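Local coordinates for protein ectoine dioxygenase (Sphingopyxis alaskensis, PDB 4MHR) that catalyses the iron- and 2-oxoglutarate-dependent hydroxylation of L-ectoine to 5-hydroxyectoine, an osmolyte that helps cells survive extreme osmotic stress, at residues D52-L57 / G233-T238; G74-D79 / A105-M110; G184-I189 / I245-N250. All coordinates share one frame; numbering follows the deposited sequence.

From the N terminus, strand 54-57 lies at one margin of the seven-stranded sheet, and helix 63-78 follows it. Contact 2 closes a short loop, bringing residues 105-110 back against the end of that helix. This loop is nested inside the longer one closed by contact 1, where residues 233-238 return to strand 54-57. Contact 3 begins within the contact 1 loop and ends beyond it, so the two cross. They also touch: Ile55 O and Leu246 N lie 2.9 Å apart, a probable hydrogen bond. Contacts 1 and 3 tie the 233-238 loop and the 184-189 segment to strands 54-57 and 244-248 near the iron site; contact 2, its centre about 27 Å from that of contact 1, joins peripheral helices.

Contact 1. Residues D52-L57 / G233-T238; sequences DGYIVL and GIVAPT
Tyr54 and Val56, two residues apart on a margin strand of the cupin sheet, turn their side chains onto Val235 and Pro237 of the loop that follows helix 222-232. No hydrogen bond joins the two segments; apolar contact does the work. At the far end of Tyr54, OH lies 3.5 Å from Val235 CG1, the two side chains crossing at about a right angle. Further back on the ring, Tyr54 CE2 meets Pro237 CG at 4.1 Å. Both partners come to the ring obliquely. Further along the strand, Val56 continues the same seam: Val56 CG2 rests against Pro237 CB at 3.9 Å. The tyrosine ring is sent out over the loop by a first torsion of 78°, which sets CG between the backbone N and the carbonyl carbon. An alanine here is likely to leave Val235 CG1 and Pro237 CG without the surface they rest on, opening a gap between strand and loop.

Outside this first shell, Tyr54 also packs on Val188 and Phe247, while backbone hydrogen bonding between Val235 and Val188 ties the loop to strand 187-188. The side chain of Tyr54 is about 8 Å from that of the iron-binding His253, consistent with a place in the outer surroundings of the iron site. Just before the tyrosine, Gly53 O lies 2.9 Å from Asp248 N, a probable hydrogen bond to the neighbouring strand.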
loop_
_atom_site.group_PDB
_atom_site.type_symbol
_atom_site.label_atom_id
_atom_site.label_comp_id
_atom_site.label_asym_id
_atom_site.label_seq_id
_atom_site.Cartn_x
_atom_site.Cartn_y
_atom_site.Cartn_z
ATOM N N ASP A 52 13.192 4.357 -7.901
ATOM C CA ASP A 52 12.436 3.117 -8.091
ATOM C C ASP A 52 10.994 3.132 -7.716
ATOM O O ASP A 52 10.264 2.271 -8.222
ATOM C CB ASP A 52 13.074 1.952 -7.379
ATOM C CG ASP A 52 14.501 1.637 -7.916
ATOM O OD1 ASP A 52 14.856 2.081 -9.019
ATOM O OD2 ASP A 52 15.236 0.975 -7.204
ATOM N N GLY A 53 10.594 4.033 -6.809
ATOM C CA GLY A 53 9.229 4.005 -6.260
ATOM C C GLY A 53 8.873 3.061 -5.137
ATOM O O GLY A 53 7.681 2.960 -4.752
ATOM N N TYR A 54 9.840 2.290 -4.673
ATOM C CA TYR A 54 9.658 1.395 -3.525
ATOM C C TYR A 54 11.059 1.224 -2.820
ATOM O O TYR A 54 12.064 1.407 -3.449
ATOM C CB TYR A 54 9.138 0.018 -4.011
ATOM C CG TYR A 54 10.207 -0.840 -4.592
ATOM C CD1 TYR A 54 10.666 -0.642 -5.902
ATOM C CD2 TYR A 54 10.861 -1.767 -3.809
ATOM C CE1 TYR A 54 11.694 -1.419 -6.450
ATOM C CE2 TYR A 54 11.923 -2.536 -4.347
ATOM C CZ TYR A 54 12.328 -2.329 -5.660
ATOM O OH TYR A 54 13.365 -3.075 -6.141
ATOM N N ILE A 55 11.063 0.941 -1.521
ATOM C CA ILE A 55 12.221 0.444 -0.796
ATOM C C ILE A 55 11.741 -0.678 0.142
ATOM O O ILE A 55 10.540 -0.831 0.418
ATOM C CB ILE A 55 12.974 1.513 0.027
ATOM C CG1 ILE A 55 12.075 2.155 1.052
ATOM C CG2 ILE A 55 13.670 2.542 -0.904
ATOM C CD1 ILE A 55 12.830 3.140 1.886
ATOM N N VAL A 56 12.688 -1.455 0.618
ATOM C CA VAL A 56 12.426 -2.568 1.551
ATOM C C VAL A 56 13.186 -2.277 2.852
ATOM O O VAL A 56 14.395 -2.007 2.800
ATOM C CB VAL A 56 12.879 -3.888 0.933
ATOM C CG1 VAL A 56 12.632 -5.087 1.868
ATOM C CG2 VAL A 56 12.182 -4.091 -0.410
ATOM N N LEU A 57 12.477 -2.275 3.987
ATOM C CA LEU A 57 13.112 -2.161 5.323
ATOM C C LEU A 57 13.133 -3.525 5.935
ATOM O O LEU A 57 12.063 -4.166 6.032
ATOM C CB LEU A 57 12.273 -1.252 6.212
ATOM C CG LEU A 57 12.034 0.089 5.592
ATOM C CD1 LEU A 57 11.152 0.924 6.486
ATOM C CD2 LEU A 57 13.378 0.765 5.364
ATOM N N GLY A 233 11.549 -3.441 -16.482
ATOM C CA GLY A 233 11.672 -4.744 -15.891
ATOM C C GLY A 233 10.614 -4.922 -14.783
ATOM O O GLY A 233 9.755 -4.045 -14.499
ATOM N N ILE A 234 10.684 -6.085 -14.166
ATOM C CA ILE A 234 9.841 -6.418 -13.040
ATOM C C ILE A 234 10.684 -6.878 -11.857
ATOM O O ILE A 234 11.646 -7.627 -12.018
ATOM C CB ILE A 234 8.817 -7.464 -13.425
ATOM C CG1 ILE A 234 7.772 -6.866 -14.351
ATOM C CG2 ILE A 234 8.113 -7.923 -12.173
ATOM C CD1 ILE A 234 6.928 -7.886 -15.154
ATOM N N VAL A 235 10.280 -6.500 -10.649
ATOM C CA VAL A 235 10.943 -6.981 -9.429
ATOM C C VAL A 235 9.887 -7.462 -8.409
ATOM O O VAL A 235 8.824 -6.915 -8.320
ATOM C CB VAL A 235 11.790 -5.806 -8.845
ATOM C CG1 VAL A 235 12.332 -6.094 -7.460
ATOM C CG2 VAL A 235 13.010 -5.549 -9.736
ATOM N N ALA A 236 10.206 -8.456 -7.613
ATOM C CA ALA A 236 9.277 -8.997 -6.645
ATOM C C ALA A 236 9.977 -9.069 -5.330
ATOM O O ALA A 236 10.630 -10.048 -5.083
ATOM C CB ALA A 236 8.834 -10.379 -7.064
ATOM N N PRO A 237 9.907 -7.999 -4.518
ATOM C CA PRO A 237 10.542 -8.019 -3.224
ATOM C C PRO A 237 10.048 -9.179 -2.337
ATOM O O PRO A 237 8.889 -9.513 -2.342
ATOM C CB PRO A 237 10.170 -6.663 -2.604
ATOM C CG PRO A 237 9.560 -5.865 -3.668
ATOM C CD PRO A 237 9.231 -6.738 -4.822
ATOM N N THR A 238 10.966 -9.807 -1.637
ATOM C CA THR A 238 10.650 -10.963 -0.800
ATOM C C THR A 238 11.188 -10.642 0.568
ATOM O O THR A 238 11.864 -9.628 0.755
ATOM C CB THR A 238 11.221 -12.309 -1.332
ATOM O OG1 THR A 238 12.594 -12.164 -1.652
ATOM C CG2 THR A 238 10.487 -12.756 -2.629
#

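Contact 2. Residues G74-D79 / A105-M110; sequences GNLLAD and AQSPVM
Leu76 and Ser107 mark the closest approach of the two backbones, their CA atoms 8.3 Å apart, where the last turns of helix 63-78 pass the break between helices 103-106 and 108-115. At that distance the gap is bridged by side chains, and a single leucine methyl does most of the bridging. Leu76 CD1 lies 3.8 Å from Ser107 OG and 4.0 Å from Ser107 CB, so it rests alongside the short serine side chain. The same methyl reaches Met110 more loosely, with Leu76 CD1 4.4 Å from Met110 CE. In Leu76, CG stands anti to the carbonyl carbon; this first torsion of -69° turns the branch toward residues 105-110, and a second torsion of 156°, with CD1 anti to CA, extends that one methyl to Ser107.

The serine hydroxyl has a second task. Ser107 occupies the N-cap of helix 108-115, and its OG accepts a bond from Met110 N; at 3.3 Å this bond is weak, though nearly straight at 171°. With OG anti to the backbone N, the oxygen faces the first-turn amide of Met110, and the leucine methyl lies against an oxygen that already has a polar partner.

Around this point the packing becomes helix on helix and helix on sheet. Val109 leans on Phe68, Leu69 and Ala72, and Met110 on Ala73, all in helix 63-78. Leu76 itself also touches Leu83 and, in strand 131-141, Leu138. Lying away from the iron and substrate sites, the arrangement is a leucine methyl of helix 63-78 packed at the serine N-cap of helix 108-115, on the outer side of the cupin domain.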
loop_
_atom_site.group_PDB
_atom_site.type_symbol
_atom_site.label_atom_id
_atom_site.label_comp_id
_atom_site.label_asym_id
_atom_site.label_seq_id
_atom_site.Cartn_x
_atom_site.Cartn_y
_atom_site.Cartn_z
ATOM N N GLY A 74 -3.471 -13.310 13.329
ATOM C CA GLY A 74 -4.103 -14.665 13.374
ATOM C C GLY A 74 -5.444 -14.690 14.121
ATOM O O GLY A 74 -6.406 -15.332 13.673
ATOM N N ASN A 75 -5.511 -13.948 15.227
ATOM C CA ASN A 75 -6.711 -13.828 16.052
ATOM C C ASN A 75 -7.773 -13.045 15.364
ATOM O O ASN A 75 -8.962 -13.352 15.493
ATOM C CB ASN A 75 -6.403 -13.131 17.378
ATOM C CG ASN A 75 -5.697 -14.019 18.355
ATOM O OD1 ASN A 75 -5.718 -15.248 18.243
ATOM N ND2 ASN A 75 -5.036 -13.398 19.327
ATOM N N LEU A 76 -7.382 -12.006 14.625
ATOM C CA LEU A 76 -8.370 -11.237 13.867
ATOM C C LEU A 76 -9.001 -12.076 12.751
ATOM O O LEU A 76 -10.201 -11.989 12.501
ATOM C CB LEU A 76 -7.749 -9.963 13.301
ATOM C CG LEU A 76 -7.381 -8.892 14.352
ATOM C CD1 LEU A 76 -6.294 -7.951 13.847
ATOM C CD2 LEU A 76 -8.588 -8.078 14.754
ATOM N N LEU A 77 -8.168 -12.859 12.063
ATOM C CA LEU A 77 -8.614 -13.619 10.926
ATOM C C LEU A 77 -9.479 -14.805 11.405
ATOM O O LEU A 77 -10.461 -15.147 10.756
ATOM C CB LEU A 77 -7.436 -14.138 10.095
ATOM C CG LEU A 77 -6.688 -13.015 9.371
ATOM C CD1 LEU A 77 -5.390 -13.505 8.767
ATOM C CD2 LEU A 77 -7.592 -12.366 8.328
ATOM N N ALA A 78 -9.115 -15.379 12.553
ATOM C CA ALA A 78 -9.744 -16.606 13.039
ATOM C C ALA A 78 -11.050 -16.238 13.736
ATOM O O ALA A 78 -11.984 -17.066 13.834
ATOM C CB ALA A 78 -8.788 -17.339 14.009
ATOM N N ASP A 79 -11.131 -14.992 14.199
ATOM C CA ASP A 79 -12.269 -14.577 15.052
ATOM C C ASP A 79 -12.783 -13.185 14.791
ATOM O O ASP A 79 -12.600 -12.288 15.610
ATOM C CB ASP A 79 -11.959 -14.635 16.552
ATOM C CG ASP A 79 -13.177 -14.175 17.403
ATOM O OD1 ASP A 79 -14.325 -14.209 16.840
ATOM O OD2 ASP A 79 -12.988 -13.784 18.602
ATOM N N ALA A 105 -8.269 1.099 12.775
ATOM C CA ALA A 105 -9.337 1.657 13.616
ATOM C C ALA A 105 -9.947 0.581 14.530
ATOM O O ALA A 105 -10.350 0.913 15.602
ATOM C CB ALA A 105 -10.412 2.315 12.780
ATOM N N GLN A 106 -9.905 -0.701 14.152
ATOM C CA GLN A 106 -10.592 -1.763 14.878
ATOM C C GLN A 106 -9.708 -2.575 15.784
ATOM O O GLN A 106 -10.208 -3.304 16.606
ATOM C CB GLN A 106 -11.213 -2.707 13.869
ATOM C CG GLN A 106 -12.204 -2.039 12.928
ATOM C CD GLN A 106 -12.926 -3.030 12.049
ATOM O OE1 GLN A 106 -12.473 -3.414 10.934
ATOM N NE2 GLN A 106 -14.069 -3.456 12.511
ATOM N N SER A 107 -8.379 -2.497 15.619
ATOM C CA SER A 107 -7.441 -3.344 16.340
ATOM C C SER A 107 -6.394 -2.419 17.006
ATOM O O SER A 107 -5.725 -1.657 16.302
ATOM C CB SER A 107 -6.701 -4.286 15.377
ATOM O OG SER A 107 -5.602 -4.916 16.038
ATOM N N PRO A 108 -6.306 -2.439 18.352
ATOM C CA PRO A 108 -5.349 -1.649 19.088
ATOM C C PRO A 108 -3.897 -1.966 18.707
ATOM O O PRO A 108 -3.065 -1.072 18.696
ATOM C CB PRO A 108 -5.634 -2.030 20.571
ATOM C CG PRO A 108 -7.099 -2.327 20.595
ATOM C CD PRO A 108 -7.403 -2.928 19.222
ATOM N N VAL A 109 -3.580 -3.223 18.453
ATOM C CA VAL A 109 -2.242 -3.591 17.987
ATOM C C VAL A 109 -1.921 -2.939 16.615
ATOM O O VAL A 109 -0.838 -2.376 16.444
ATOM C CB VAL A 109 -2.148 -5.115 17.850
ATOM C CG1 VAL A 109 -0.837 -5.545 17.217
ATOM C CG2 VAL A 109 -2.319 -5.811 19.213
ATOM N N MET A 110 -2.854 -3.048 15.655
ATOM C CA MET A 110 -2.677 -2.466 14.309
ATOM C C MET A 110 -2.720 -0.956 14.316
ATOM O O MET A 110 -1.971 -0.331 13.558
ATOM C CB MET A 110 -3.640 -3.031 13.293
ATOM C CG MET A 110 -3.561 -4.534 13.188
ATOM S SD MET A 110 -1.908 -5.208 12.823
ATOM C CE MET A 110 -2.141 -6.961 13.010
#

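Contact 3. Residues G184-I189 / I245-N250; sequences GPLMVI and ILFDCN
Leu186 and Phe247 reach toward each other from opposite directions, and one methyl makes the meeting. Leu186 CD2 is 3.7 Å from Phe247 CE1 and 4.1 Å from both Phe247 CD1 and CZ, so it is centred on one corner of the ring and approaches at a slant. In Leu186, CG lies anti to the backbone N (chi1 -174°), and a chi2 of 66° leaves CD2 anti to CA, making this the methyl carried furthest out. Phe247 CG sits between the backbone N and the carbonyl carbon (chi1 60°), turning the ring toward Leu186. Leu186 CD2 also sits 4.4 Å from Ile245 CG2, two residues earlier on the strand.

The contact joins the segment leading into strand 187-188, of the smaller sheet, to strand 244-248 of the larger one, beside the cupin's facial triad of two histidines and a carboxylate. The Phe247 ring meets that of His253 and also packs on Asp154, both iron-binding residues, here without the metal. On the other segment, Gly184 O accepts a hydrogen bond from Lys141 NZ, the lysine that binds 2-oxoglutarate.

Beyond Phe247 the strand ends in an Asx turn. Asn250 N donates to Asp248 OD2 at 2.9 Å, meeting the oxygen from above the carboxylate plane, and the same oxygen forms a salt bridge with Arg26 NH1.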
loop_
_atom_site.group_PDB
_atom_site.type_symbol
_atom_site.label_atom_id
_atom_site.label_comp_id
_atom_site.label_asym_id
_atom_site.label_seq_id
_atom_site.Cartn_x
_atom_site.Cartn_y
_atom_site.Cartn_z
ATOM N N GLY A 184 3.424 -16.216 -5.024
ATOM C CA GLY A 184 2.788 -14.994 -5.531
ATOM C C GLY A 184 3.094 -13.736 -4.710
ATOM O O GLY A 184 2.213 -13.080 -4.291
ATOM N N PRO A 185 4.370 -13.391 -4.523
ATOM C CA PRO A 185 4.711 -12.099 -3.868
ATOM C C PRO A 185 4.282 -10.898 -4.721
ATOM O O PRO A 185 4.058 -11.008 -5.930
ATOM C CB PRO A 185 6.238 -12.147 -3.810
ATOM C CG PRO A 185 6.632 -12.931 -5.055
ATOM C CD PRO A 185 5.536 -14.003 -5.193
ATOM N N LEU A 186 4.208 -9.749 -4.081
ATOM C CA LEU A 186 4.019 -8.485 -4.769
ATOM C C LEU A 186 5.121 -8.257 -5.822
ATOM O O LEU A 186 6.290 -8.412 -5.563
ATOM C CB LEU A 186 4.058 -7.353 -3.704
ATOM C CG LEU A 186 3.728 -5.958 -4.257
ATOM C CD1 LEU A 186 2.280 -5.902 -4.713
ATOM C CD2 LEU A 186 3.985 -4.883 -3.205
ATOM N N MET A 187 4.709 -7.910 -7.028
ATOM C CA MET A 187 5.592 -7.578 -8.109
ATOM C C MET A 187 5.316 -6.112 -8.420
ATOM O O MET A 187 4.153 -5.701 -8.489
ATOM C CB MET A 187 5.162 -8.378 -9.343
ATOM C CG MET A 187 5.569 -9.837 -9.256
ATOM S SD MET A 187 5.202 -10.775 -10.747
ATOM C CE MET A 187 5.311 -9.669 -12.112
ATOM N N VAL A 188 6.369 -5.383 -8.711
ATOM C CA VAL A 188 6.289 -3.981 -9.082
ATOM C C VAL A 188 7.051 -3.793 -10.359
ATOM O O VAL A 188 7.973 -4.602 -10.683
ATOM C CB VAL A 188 6.793 -3.055 -7.955
ATOM C CG1 VAL A 188 6.060 -3.364 -6.683
ATOM C CG2 VAL A 188 8.314 -3.163 -7.726
ATOM N N ILE A 189 6.667 -2.757 -11.106
ATOM C CA ILE A 189 7.476 -2.276 -12.235
ATOM C C ILE A 189 8.255 -1.020 -11.774
ATOM O O ILE A 189 7.675 0.103 -11.669
ATOM C CB ILE A 189 6.571 -1.971 -13.434
ATOM C CG1 ILE A 189 5.861 -3.267 -13.897
ATOM C CG2 ILE A 189 7.376 -1.377 -14.582
ATOM C CD1 ILE A 189 4.880 -3.024 -15.037
ATOM N N ILE A 245 7.642 -3.462 3.004
ATOM C CA ILE A 245 7.809 -3.071 1.597
ATOM C C ILE A 245 7.061 -1.756 1.475
ATOM O O ILE A 245 5.863 -1.692 1.819
ATOM C CB ILE A 245 7.261 -4.096 0.585
ATOM C CG1 ILE A 245 8.036 -5.394 0.727
ATOM C CG2 ILE A 245 7.478 -3.583 -0.799
ATOM C CD1 ILE A 245 7.392 -6.505 -0.047
ATOM N N LEU A 246 7.779 -0.677 1.141
ATOM C CA LEU A 246 7.132 0.660 1.088
ATOM C C LEU A 246 7.025 1.050 -0.390
ATOM O O LEU A 246 8.017 0.929 -1.152
ATOM C CB LEU A 246 7.977 1.724 1.698
ATOM C CG LEU A 246 8.080 1.936 3.168
ATOM C CD1 LEU A 246 8.976 0.856 3.744
ATOM C CD2 LEU A 246 8.627 3.306 3.430
ATOM N N PHE A 247 5.873 1.517 -0.812
ATOM C CA PHE A 247 5.743 1.918 -2.224
ATOM C C PHE A 247 4.876 3.141 -2.458
ATOM O O PHE A 247 3.874 3.379 -1.746
ATOM C CB PHE A 247 5.432 0.734 -3.122
ATOM C CG PHE A 247 4.174 -0.007 -2.829
ATOM C CD1 PHE A 247 4.146 -0.988 -1.868
ATOM C CD2 PHE A 247 2.997 0.239 -3.572
ATOM C CE1 PHE A 247 2.973 -1.701 -1.599
ATOM C CE2 PHE A 247 1.809 -0.485 -3.332
ATOM C CZ PHE A 247 1.794 -1.479 -2.365
ATOM N N ASP A 248 5.328 3.958 -3.422
ATOM C CA ASP A 248 4.643 5.158 -3.853
ATOM C C ASP A 248 3.243 4.812 -4.341
ATOM O O ASP A 248 3.014 3.769 -4.995
ATOM C CB ASP A 248 5.424 5.824 -4.958
ATOM C CG ASP A 248 4.743 7.072 -5.483
ATOM O OD1 ASP A 248 4.841 8.143 -4.828
ATOM O OD2 ASP A 248 4.118 6.966 -6.564
ATOM N N CYS A 249 2.316 5.706 -4.040
ATOM C CA CYS A 249 0.940 5.550 -4.456
ATOM C C CYS A 249 0.680 5.250 -5.931
ATOM O O CYS A 249 -0.265 4.528 -6.236
ATOM C CB CYS A 249 0.125 6.800 -4.077
ATOM S SG CYS A 249 0.614 8.304 -4.921
ATOM N N ASN A 250 1.562 5.705 -6.821
ATOM C CA ASN A 250 1.361 5.528 -8.218
ATOM C C ASN A 250 2.221 4.411 -8.857
ATOM O O ASN A 250 2.312 4.328 -10.077
ATOM C CB ASN A 250 1.590 6.844 -8.940
ATOM C CG ASN A 250 1.170 6.774 -10.424
ATOM O OD1 ASN A 250 0.057 6.367 -10.777
ATOM N ND2 ASN A 250 2.065 7.166 -11.270
#